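CocE/NonD family hydrolase (Staphylococcus aureus subsp. aureus COL, PDB 3III) probably hydrolyses ester or amide bonds, as a CocE/NonD family member that joins an alpha/beta-hydrolase catalytic domain to a beta-rich non-catalytic C-terminal domain. Local coordinates at residues K412-T417 with K549-L554; L364-H369 with I544-K549; N408-L413 with P491-L496; A382-E387 with V511-S516. All blocks are in the same frame, centred on the assembly; numbering follows the deposited sequence.

Contact 1. Residues K412-T417 with K549-L554; sequences KLWVST and KYDSQL
Asp551 OD1 takes two donors from one strand: the ammonium NZ of Lys412 at 2.9 Å, a salt bridge on its syn lone pair, and the indole NE1 of Trp414, which meets it nearly along the C-O bond. The indole bond is almost straight (165°) and lies in the ring plane, fixing the turn of the indole. Lys412 reaches the carboxylate fully extended, CG anti to the backbone N (chi1 -171°), and a water ties NZ to Asp551 OD2 as well. The ammonium and the indole N-H together would probably favour the ionised carboxylate. Over one face of the indole lies Tyr550, its CA 3.6 Å from the centroid of the five-membered ring in a CH-pi contact; the phenol ring turns its edge to that face, planes 63° apart. Lys412 and Gln553 form an antiparallel hydrogen-bonded pair, with Lys412 N 2.8 Å from Gln553 O. Beside them Trp414 N gives a longer bond, 3.2 Å, to Ser552 OG, which is also bonded to Tyr545 O. Consecutive inverse gamma turns at Tyr550 and Asp551 lead into strand 553-559, which pairs with the early part of strand 408-417, while strand 541-546 takes over beside it from Trp414 onward.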
# COMPACT_ATOMS: atom_id res chain seq x y z
N LYS A 412 13.74 14.93 12.48
CA LYS A 412 14.16 14.91 13.87
C LYS A 412 13.73 16.20 14.53
O LYS A 412 14.08 17.30 14.08
CB LYS A 412 15.66 14.69 14.04
CG LYS A 412 15.97 14.46 15.56
CD LYS A 412 17.46 14.47 15.84
CE LYS A 412 17.78 14.09 17.24
NZ LYS A 412 19.27 14.09 17.39
N LEU A 413 12.94 16.07 15.59
CA LEU A 413 12.53 17.21 16.39
C LEU A 413 12.85 17.05 17.86
O LEU A 413 12.81 15.94 18.39
CB LEU A 413 11.02 17.49 16.24
CG LEU A 413 10.43 17.63 14.84
CD1 LEU A 413 8.88 17.54 14.91
CD2 LEU A 413 10.94 18.91 14.12
N TRP A 414 13.12 18.17 18.51
CA TRP A 414 13.09 18.24 19.94
C TRP A 414 11.80 18.94 20.41
O TRP A 414 11.49 20.04 19.98
CB TRP A 414 14.34 18.93 20.48
CG TRP A 414 15.61 18.19 20.18
CD1 TRP A 414 16.30 18.19 19.00
CD2 TRP A 414 16.38 17.42 21.09
NE1 TRP A 414 17.44 17.43 19.13
CE2 TRP A 414 17.48 16.91 20.39
CE3 TRP A 414 16.18 17.02 22.41
CZ2 TRP A 414 18.44 16.10 20.98
CZ3 TRP A 414 17.13 16.20 23.02
CH2 TRP A 414 18.25 15.74 22.29
N VAL A 415 11.05 18.27 21.29
CA VAL A 415 9.69 18.69 21.58
C VAL A 415 9.39 18.58 23.08
O VAL A 415 10.02 17.77 23.82
CB VAL A 415 8.68 17.83 20.78
CG1 VAL A 415 8.87 17.90 19.23
CG2 VAL A 415 8.68 16.36 21.29
N SER A 416 8.43 19.40 23.55
CA SER A 416 7.87 19.30 24.87
C SER A 416 6.45 19.83 24.88
O SER A 416 6.04 20.51 23.97
CB SER A 416 8.66 20.12 25.89
OG SER A 416 8.42 21.51 25.70
N THR A 417 5.72 19.56 25.96
CA THR A 417 4.33 19.98 26.12
C THR A 417 4.11 20.23 27.63
O THR A 417 4.79 19.67 28.49
CB THR A 417 3.31 18.94 25.56
OG1 THR A 417 1.97 19.42 25.72
CG2 THR A 417 3.42 17.57 26.29
N LYS A 549 22.09 22.40 21.22
CA LYS A 549 21.91 20.95 21.41
C LYS A 549 20.65 20.39 20.76
O LYS A 549 20.53 19.18 20.58
CB LYS A 549 21.90 20.57 22.90
CG LYS A 549 20.71 21.13 23.72
CD LYS A 549 20.75 20.65 25.21
CE LYS A 549 20.73 21.82 26.21
NZ LYS A 549 21.38 21.53 27.56
N TYR A 550 19.70 21.26 20.39
CA TYR A 550 18.43 20.78 19.84
C TYR A 550 18.55 20.69 18.32
O TYR A 550 18.00 21.52 17.62
CB TYR A 550 17.28 21.73 20.23
CG TYR A 550 17.14 21.87 21.70
CD1 TYR A 550 16.97 20.75 22.49
CD2 TYR A 550 17.21 23.11 22.32
CE1 TYR A 550 16.85 20.85 23.87
CE2 TYR A 550 17.11 23.22 23.70
CZ TYR A 550 16.92 22.06 24.46
OH TYR A 550 16.81 22.07 25.83
N ASP A 551 19.26 19.68 17.83
CA ASP A 551 19.61 19.55 16.40
C ASP A 551 18.46 19.01 15.57
O ASP A 551 18.57 18.03 14.84
CB ASP A 551 20.88 18.70 16.22
CG ASP A 551 20.70 17.24 16.67
OD1 ASP A 551 19.75 16.90 17.41
OD2 ASP A 551 21.52 16.42 16.24
N SER A 552 17.33 19.69 15.66
CA SER A 552 16.18 19.40 14.83
C SER A 552 16.60 19.56 13.37
O SER A 552 17.20 20.55 13.00
CB SER A 552 15.05 20.36 15.18
OG SER A 552 14.66 20.10 16.51
N GLN A 553 16.31 18.56 12.56
CA GLN A 553 16.76 18.55 11.16
C GLN A 553 15.89 17.59 10.37
O GLN A 553 15.28 16.69 10.97
CB GLN A 553 18.19 18.04 11.12
CG GLN A 553 18.34 16.64 11.71
CD GLN A 553 19.78 16.26 11.84
OE1 GLN A 553 20.38 15.71 10.89
NE2 GLN A 553 20.36 16.53 12.99
N LEU A 554 15.84 17.82 9.06
CA LEU A 554 15.21 16.95 8.09
C LEU A 554 16.28 16.26 7.25
O LEU A 554 17.10 16.92 6.64
CB LEU A 554 14.23 17.74 7.21
CG LEU A 554 13.50 16.89 6.14
CD1 LEU A 554 12.41 15.93 6.74
CD2 LEU A 554 12.98 17.92 5.11
O HOH W 1 21.56 13.76 15.75

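Contact 2. Residues L364-H369 with I544-K549; sequences LNAENH and IYTGGK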
# COMPACT_ATOMS: atom_id res chain seq x y z
N LEU A 364 16.55 22.84 11.06
CA LEU A 364 15.39 23.72 11.28
C LEU A 364 15.81 24.88 12.15
O LEU A 364 16.58 24.70 13.08
CB LEU A 364 14.30 22.99 12.05
CG LEU A 364 13.33 22.13 11.28
CD1 LEU A 364 14.06 21.00 10.59
CD2 LEU A 364 12.26 21.66 12.24
N ASN A 365 15.25 26.07 11.87
CA ASN A 365 15.43 27.25 12.71
C ASN A 365 14.02 27.74 13.08
O ASN A 365 13.30 28.24 12.21
CB ASN A 365 16.21 28.34 11.94
CG ASN A 365 16.48 29.57 12.80
OD1 ASN A 365 15.93 29.67 13.88
ND2 ASN A 365 17.40 30.43 12.37
N ALA A 366 13.64 27.64 14.36
CA ALA A 366 12.30 28.05 14.87
C ALA A 366 12.00 29.57 14.78
O ALA A 366 10.82 29.97 14.73
CB ALA A 366 12.10 27.58 16.37
N GLU A 367 13.04 30.39 14.71
CA GLU A 367 12.87 31.85 14.71
C GLU A 367 12.39 32.42 13.41
O GLU A 367 11.70 33.44 13.38
CB GLU A 367 14.19 32.56 15.03
CG GLU A 367 14.87 32.12 16.31
CD GLU A 367 15.89 33.16 16.81
OE1 GLU A 367 17.08 33.08 16.44
OE2 GLU A 367 15.48 34.06 17.58
N ASN A 368 12.82 31.81 12.30
CA ASN A 368 12.56 32.38 10.98
C ASN A 368 11.97 31.41 9.94
O ASN A 368 12.04 31.68 8.74
CB ASN A 368 13.86 33.00 10.47
CG ASN A 368 14.95 31.94 10.18
OD1 ASN A 368 14.68 30.72 10.26
ND2 ASN A 368 16.13 32.40 9.81
N HIS A 369 11.26 30.36 10.39
CA HIS A 369 10.67 29.35 9.48
C HIS A 369 11.61 28.87 8.34
O HIS A 369 11.17 28.78 7.19
CB HIS A 369 9.25 29.72 8.93
CG HIS A 369 9.13 31.06 8.25
ND1 HIS A 369 9.49 31.27 6.93
CD2 HIS A 369 8.62 32.24 8.69
CE1 HIS A 369 9.25 32.53 6.61
NE2 HIS A 369 8.73 33.14 7.66
N ILE A 544 8.46 23.28 19.99
CA ILE A 544 9.44 22.66 19.08
C ILE A 544 10.79 23.43 19.21
O ILE A 544 10.85 24.64 19.00
CB ILE A 544 8.97 22.71 17.59
CG1 ILE A 544 7.62 22.04 17.39
CG2 ILE A 544 9.98 22.04 16.66
CD1 ILE A 544 7.54 20.65 17.90
N TYR A 545 11.84 22.73 19.60
CA TYR A 545 13.11 23.36 19.90
C TYR A 545 14.09 23.14 18.76
O TYR A 545 14.20 22.06 18.22
CB TYR A 545 13.68 22.79 21.19
CG TYR A 545 12.80 22.97 22.37
CD1 TYR A 545 13.01 24.00 23.27
CD2 TYR A 545 11.76 22.10 22.61
CE1 TYR A 545 12.19 24.19 24.38
CE2 TYR A 545 10.93 22.27 23.71
CZ TYR A 545 11.15 23.29 24.57
OH TYR A 545 10.33 23.41 25.66
N THR A 546 14.80 24.20 18.40
CA THR A 546 15.80 24.13 17.35
C THR A 546 17.06 24.85 17.80
O THR A 546 16.99 25.79 18.64
CB THR A 546 15.29 24.79 16.09
OG1 THR A 546 15.09 26.19 16.33
CG2 THR A 546 13.98 24.11 15.61
N GLY A 547 18.20 24.43 17.25
CA GLY A 547 19.46 25.13 17.50
C GLY A 547 20.20 24.62 18.72
O GLY A 547 19.61 24.06 19.64
N GLY A 548 21.52 24.86 18.74
CA GLY A 548 22.36 24.43 19.89
C GLY A 548 22.30 22.92 20.02
O GLY A 548 22.38 22.23 19.02
N LYS A 549 22.09 22.40 21.22
CA LYS A 549 21.91 20.95 21.41
C LYS A 549 20.65 20.39 20.76
O LYS A 549 20.53 19.18 20.58
CB LYS A 549 21.90 20.57 22.90
CG LYS A 549 20.71 21.13 23.72
CD LYS A 549 20.75 20.65 25.21
CE LYS A 549 20.73 21.82 26.21
NZ LYS A 549 21.38 21.53 27.56
O HOH W 2 18.02 22.92 14.35
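Thr546 OG1 accepts the backbone N-H of Ala366 at 2.8 Å, a nearly straight bond (161°) by which the side chain of one strand end holds the turn leaving another in the antiparallel sheet of the C-terminal domain. The methyl of Ala366 lies close to the same oxygen, its CB 3.3 Å from Thr546 OG1. The other branch of the threonine, CG2, packs on the CB of Leu364 at 3.7 Å, and Thr546 CB comes 3.3 Å from Leu364 O. Thr546 therefore straddles the strand end, hydroxyl to Ala366 and methyl to Leu364. Its chi1 of 64° sets OG1 between the backbone N and the carbonyl carbon and CG2 anti to that carbon.

One step out, Asn365 points away from Thr546 and shapes the turn: its OD1 accepts from Glu367 N, an Asx turn, with the donor above the carbonyl plane. Further out, the backbone of Thr546 bonds to His380 and that of Ile544 to Ala382, so strand 380-385 flanks this segment; Ala366 also rests on Ala382. Leu364 in turn bonds through its backbone to Ser552 and packs on Leu413. Past Thr546 the chain turns through Gly547 and Gly548, both with positive phi. A water bridges the two backbones, donating to Leu364 O at 2.6 Å and accepting a longer bond, 3.3 Å, from Gly547 N.

Contact 3. Residues N408-L413 with P491-L496; sequences NMNLKL and PVEIEL
The amide of Asn410 and the carboxylate of Glu493 meet across two antiparallel strands, their planes 38° apart. Asn410 ND2 gives a straight bond (171°) to Glu493 OE1 at 2.9 Å; the acceptor lies in the amide plane, whereas the donor stands above the carboxylate plane. ND2 has a second acceptor in Ile471 O. Asn410 OD1 rests against Glu493 CB at 3.3 Å and is buried with no polar partner in the model. Glu493, extended beyond CG, carries its carboxylate out to the amide. Its other oxygen, OE2, is linked through a water to Lys412 NZ, whose salt bridge is with Asp551; OE2 and NZ themselves are 5.0 Å apart. Nearer the backbone, the aliphatic part of Lys412 lies against that of Glu493, CG to CG 3.9 Å.

Met409 (as selenomethionine), Leu411, Leu413, Val492, Ile494 and Leu496 point to the opposite face. There Leu496 CD2 packs on Leu411 CB at 3.6 Å and Leu413 CD1 touches Ile494 CD1, while Ala427 and Val513 of a second sheet cover them. Leu411 with Ile494 and Leu413 with Val492 are hydrogen-bonded pairs, each with two bonds, Ile494 N being 2.8 Å from Leu411 O; the bond from Leu496 N to Met409 O is weak. One polar face and one apolar face packed on another sheet are typical of a layer in a beta sandwich.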
# COMPACT_ATOMS: atom_id res chain seq x y z
N ASN A 408 13.02 7.62 1.63
CA ASN A 408 12.53 8.00 2.95
C ASN A 408 13.10 9.34 3.36
O ASN A 408 14.15 9.72 2.88
CB ASN A 408 12.91 6.94 4.00
CG ASN A 408 11.99 5.69 3.95
OD1 ASN A 408 10.94 5.66 4.62
ND2 ASN A 408 12.42 4.65 3.24
N MSE A 409 12.39 10.07 4.22
CA MSE A 409 12.96 11.24 4.91
C MSE A 409 12.66 11.08 6.36
O MSE A 409 11.67 10.44 6.75
CB MSE A 409 12.31 12.52 4.41
CG MSE A 409 12.20 12.62 2.89
SE MSE A 409 11.84 14.53 2.36
CE MSE A 409 10.94 14.15 0.57
N ASN A 410 13.50 11.71 7.16
CA ASN A 410 13.49 11.58 8.61
C ASN A 410 13.44 12.99 9.16
O ASN A 410 14.36 13.81 8.92
CB ASN A 410 14.76 10.82 9.11
CG ASN A 410 14.75 10.59 10.61
OD1 ASN A 410 13.84 11.04 11.31
ND2 ASN A 410 15.76 9.86 11.11
N LEU A 411 12.38 13.26 9.91
CA LEU A 411 12.26 14.54 10.59
C LEU A 411 12.58 14.39 12.07
O LEU A 411 11.78 13.80 12.82
CB LEU A 411 10.86 15.13 10.37
CG LEU A 411 10.64 16.45 11.09
CD1 LEU A 411 11.67 17.49 10.60
CD2 LEU A 411 9.16 16.94 10.86
N LYS A 412 13.74 14.93 12.48
CA LYS A 412 14.16 14.91 13.87
C LYS A 412 13.73 16.20 14.53
O LYS A 412 14.08 17.30 14.08
CB LYS A 412 15.66 14.69 14.04
CG LYS A 412 15.97 14.46 15.56
CD LYS A 412 17.46 14.47 15.84
CE LYS A 412 17.78 14.09 17.24
NZ LYS A 412 19.27 14.09 17.39
N LEU A 413 12.94 16.07 15.59
CA LEU A 413 12.53 17.21 16.39
C LEU A 413 12.85 17.05 17.86
O LEU A 413 12.81 15.94 18.39
CB LEU A 413 11.02 17.49 16.24
CG LEU A 413 10.43 17.63 14.84
CD1 LEU A 413 8.88 17.54 14.91
CD2 LEU A 413 10.94 18.91 14.12
N PRO A 491 13.84 14.10 22.26
CA PRO A 491 14.13 13.98 20.83
C PRO A 491 13.24 12.94 20.20
O PRO A 491 13.07 11.87 20.81
CB PRO A 491 15.59 13.49 20.81
CG PRO A 491 15.72 12.76 22.09
CD PRO A 491 14.89 13.45 23.07
N VAL A 492 12.68 13.25 19.03
CA VAL A 492 11.83 12.35 18.27
C VAL A 492 12.30 12.34 16.84
O VAL A 492 12.86 13.33 16.35
CB VAL A 492 10.34 12.73 18.33
CG1 VAL A 492 9.85 12.76 19.85
CG2 VAL A 492 10.10 14.05 17.60
N GLU A 493 12.10 11.22 16.20
CA GLU A 493 12.36 11.09 14.76
C GLU A 493 11.14 10.53 14.11
O GLU A 493 10.66 9.45 14.50
CB GLU A 493 13.54 10.16 14.51
CG GLU A 493 14.79 10.74 15.09
CD GLU A 493 16.01 9.89 14.91
OE1 GLU A 493 16.12 9.16 13.91
OE2 GLU A 493 16.90 9.98 15.79
N ILE A 494 10.61 11.30 13.17
CA ILE A 494 9.36 11.02 12.50
C ILE A 494 9.64 10.45 11.13
O ILE A 494 10.38 11.06 10.31
CB ILE A 494 8.49 12.27 12.39
CG1 ILE A 494 8.21 12.83 13.80
CG2 ILE A 494 7.13 11.97 11.75
CD1 ILE A 494 7.33 14.13 13.78
N GLU A 495 9.07 9.27 10.88
CA GLU A 495 9.14 8.58 9.54
C GLU A 495 8.23 9.28 8.48
O GLU A 495 7.02 9.07 8.45
CB GLU A 495 8.72 7.10 9.71
CG GLU A 495 8.78 6.22 8.44
CD GLU A 495 8.27 4.80 8.70
OE1 GLU A 495 7.64 4.57 9.74
OE2 GLU A 495 8.55 3.88 7.88
N LEU A 496 8.83 10.10 7.65
CA LEU A 496 8.15 10.51 6.40
C LEU A 496 8.20 9.30 5.42
O LEU A 496 9.25 8.74 5.20
CB LEU A 496 8.76 11.78 5.77
CG LEU A 496 8.56 13.11 6.46
CD1 LEU A 496 7.11 13.39 6.74
CD2 LEU A 496 9.41 13.15 7.73
O HOH W 3 8.82 3.85 5.12
O HOH W 4 19.33 11.69 15.97

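Contact 4. Residues A382-E387 with V511-S516; sequences AQYDSE and VVVKGS
Strand ends from different sheets approach here without forming a ladder, the CA atoms of Ser386 and Gly515 4.2 Å apart as each chain leaves its strand. The two sheets of the beta sandwich meet at these ends, and Tyr384 is inserted between the layers. Its chi1 of 57° puts CG between the backbone N and the carbonyl carbon, and the ring lies against the backbone of the other strand: Lys514 CA and Val513 O stand over one face, the oxygen displaced toward the rim. Ring atom CE1 comes 3.5 Å from Gly515 N, while at the far end OH lies 3.7 Å from Val513 CG1, the valine side chain crossing the tyrosine at about a right angle. The hydroxyl is bonded to His542 ND1, which ties the buried phenol to strand 541-546; Val393 and Leu425 also touch the tyrosine side chain. Gly515 lies close to Ser386, where a CB would run into Ser386 O. Asp385 OD1 accepts from Glu387 N, an Asx turn where the chain leaves the strand. Two waters lie between the segments: one accepts from Gly515 N and lies beside Asp385 O, and another donates to Ser386 O at 2.9 Å and lies 2.6 Å from Ser516 OG.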
# COMPACT_ATOMS: atom_id res chain seq x y z
N ALA A 382 9.82 27.27 19.18
CA ALA A 382 8.60 27.70 18.51
C ALA A 382 7.44 26.89 19.07
O ALA A 382 7.63 25.87 19.77
CB ALA A 382 8.69 27.49 17.04
N GLN A 383 6.23 27.32 18.72
CA GLN A 383 5.06 26.94 19.48
C GLN A 383 3.84 26.94 18.56
O GLN A 383 3.75 27.79 17.68
CB GLN A 383 4.91 27.96 20.55
CG GLN A 383 4.06 27.57 21.67
CD GLN A 383 4.01 28.65 22.73
OE1 GLN A 383 4.69 28.55 23.74
NE2 GLN A 383 3.22 29.69 22.50
N TYR A 384 2.92 26.00 18.73
CA TYR A 384 1.65 26.12 18.05
C TYR A 384 0.61 25.53 18.97
O TYR A 384 0.94 24.71 19.84
CB TYR A 384 1.67 25.43 16.68
CG TYR A 384 2.03 23.95 16.74
CD1 TYR A 384 1.08 23.01 17.03
CD2 TYR A 384 3.32 23.52 16.49
CE1 TYR A 384 1.42 21.67 17.12
CE2 TYR A 384 3.66 22.19 16.56
CZ TYR A 384 2.70 21.27 16.88
OH TYR A 384 3.04 19.95 17.00
N ASP A 385 -0.63 25.98 18.84
CA ASP A 385 -1.75 25.37 19.60
C ASP A 385 -2.11 24.02 18.92
O ASP A 385 -2.61 24.02 17.79
CB ASP A 385 -2.95 26.32 19.59
CG ASP A 385 -4.17 25.75 20.36
OD1 ASP A 385 -4.24 24.52 20.70
OD2 ASP A 385 -5.05 26.58 20.63
N SER A 386 -1.87 22.90 19.60
CA SER A 386 -2.13 21.57 19.08
C SER A 386 -3.61 21.27 18.81
O SER A 386 -3.89 20.35 18.09
CB SER A 386 -1.53 20.46 19.98
OG SER A 386 -2.18 20.39 21.26
N GLU A 387 -4.53 22.01 19.42
CA GLU A 387 -5.97 21.84 19.20
C GLU A 387 -6.57 22.82 18.18
O GLU A 387 -7.76 22.73 17.90
CB GLU A 387 -6.70 22.06 20.53
CG GLU A 387 -6.16 21.16 21.64
CD GLU A 387 -6.85 21.40 22.95
OE1 GLU A 387 -6.26 22.05 23.83
OE2 GLU A 387 -8.01 20.93 23.06
N VAL A 511 8.59 21.85 5.27
CA VAL A 511 8.19 20.96 6.33
C VAL A 511 7.08 21.65 7.13
O VAL A 511 7.25 22.78 7.54
CB VAL A 511 9.34 20.72 7.32
CG1 VAL A 511 8.78 20.06 8.58
CG2 VAL A 511 10.38 19.88 6.71
N VAL A 512 6.01 20.92 7.45
CA VAL A 512 4.94 21.42 8.29
C VAL A 512 4.81 20.45 9.47
O VAL A 512 4.86 19.23 9.28
CB VAL A 512 3.60 21.41 7.54
CG1 VAL A 512 2.45 21.86 8.46
CG2 VAL A 512 3.67 22.26 6.26
N VAL A 513 4.66 20.99 10.68
CA VAL A 513 4.40 20.20 11.87
C VAL A 513 3.14 20.77 12.51
O VAL A 513 3.01 22.00 12.71
CB VAL A 513 5.60 20.19 12.83
CG1 VAL A 513 5.28 19.29 14.09
CG2 VAL A 513 6.85 19.71 12.14
N LYS A 514 2.23 19.89 12.95
CA LYS A 514 0.92 20.34 13.37
C LYS A 514 0.33 19.33 14.35
O LYS A 514 0.76 18.18 14.41
CB LYS A 514 0.06 20.36 12.08
CG LYS A 514 -1.21 21.12 12.20
CD LYS A 514 -1.95 21.11 10.85
CE LYS A 514 -3.08 22.06 10.89
NZ LYS A 514 -4.18 21.70 9.96
N GLY A 515 -0.70 19.74 15.08
CA GLY A 515 -1.37 18.81 16.00
C GLY A 515 -2.54 18.05 15.44
O GLY A 515 -3.27 17.37 16.20
N SER A 516 -2.74 18.16 14.14
CA SER A 516 -3.83 17.45 13.47
C SER A 516 -3.49 17.30 11.98
O SER A 516 -2.46 17.78 11.52
CB SER A 516 -5.19 18.18 13.72
OG SER A 516 -5.16 19.51 13.26
O HOH W 5 -2.10 22.45 15.46
O HOH W 6 -4.67 20.94 15.40

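Following the chain, segment 364-369 comes first and meets 544-549, so contact 2 closes a loop of 174 residues. Contact 4 (382-387 with 511-516) is nested inside it, and contact 3 (408-413 with 491-496) inside contact 4. Contact 1 starts on the same strand as contact 3 but ends at 549-554, later than the far ends of contacts 3 and 4 and sharing Lys549 with contact 2, and so crosses contacts 2 and 4. Strand 408-417 is shared: strand 490-503 lines it in contact 3 and the start of strand 553-559 in contact 1. Contacts 1, 2 and 3 tie strands and turns of one antiparallel sheet; contact 4 joins that sheet to the five-stranded one, and its Val513 also packs on Leu411 and Leu413.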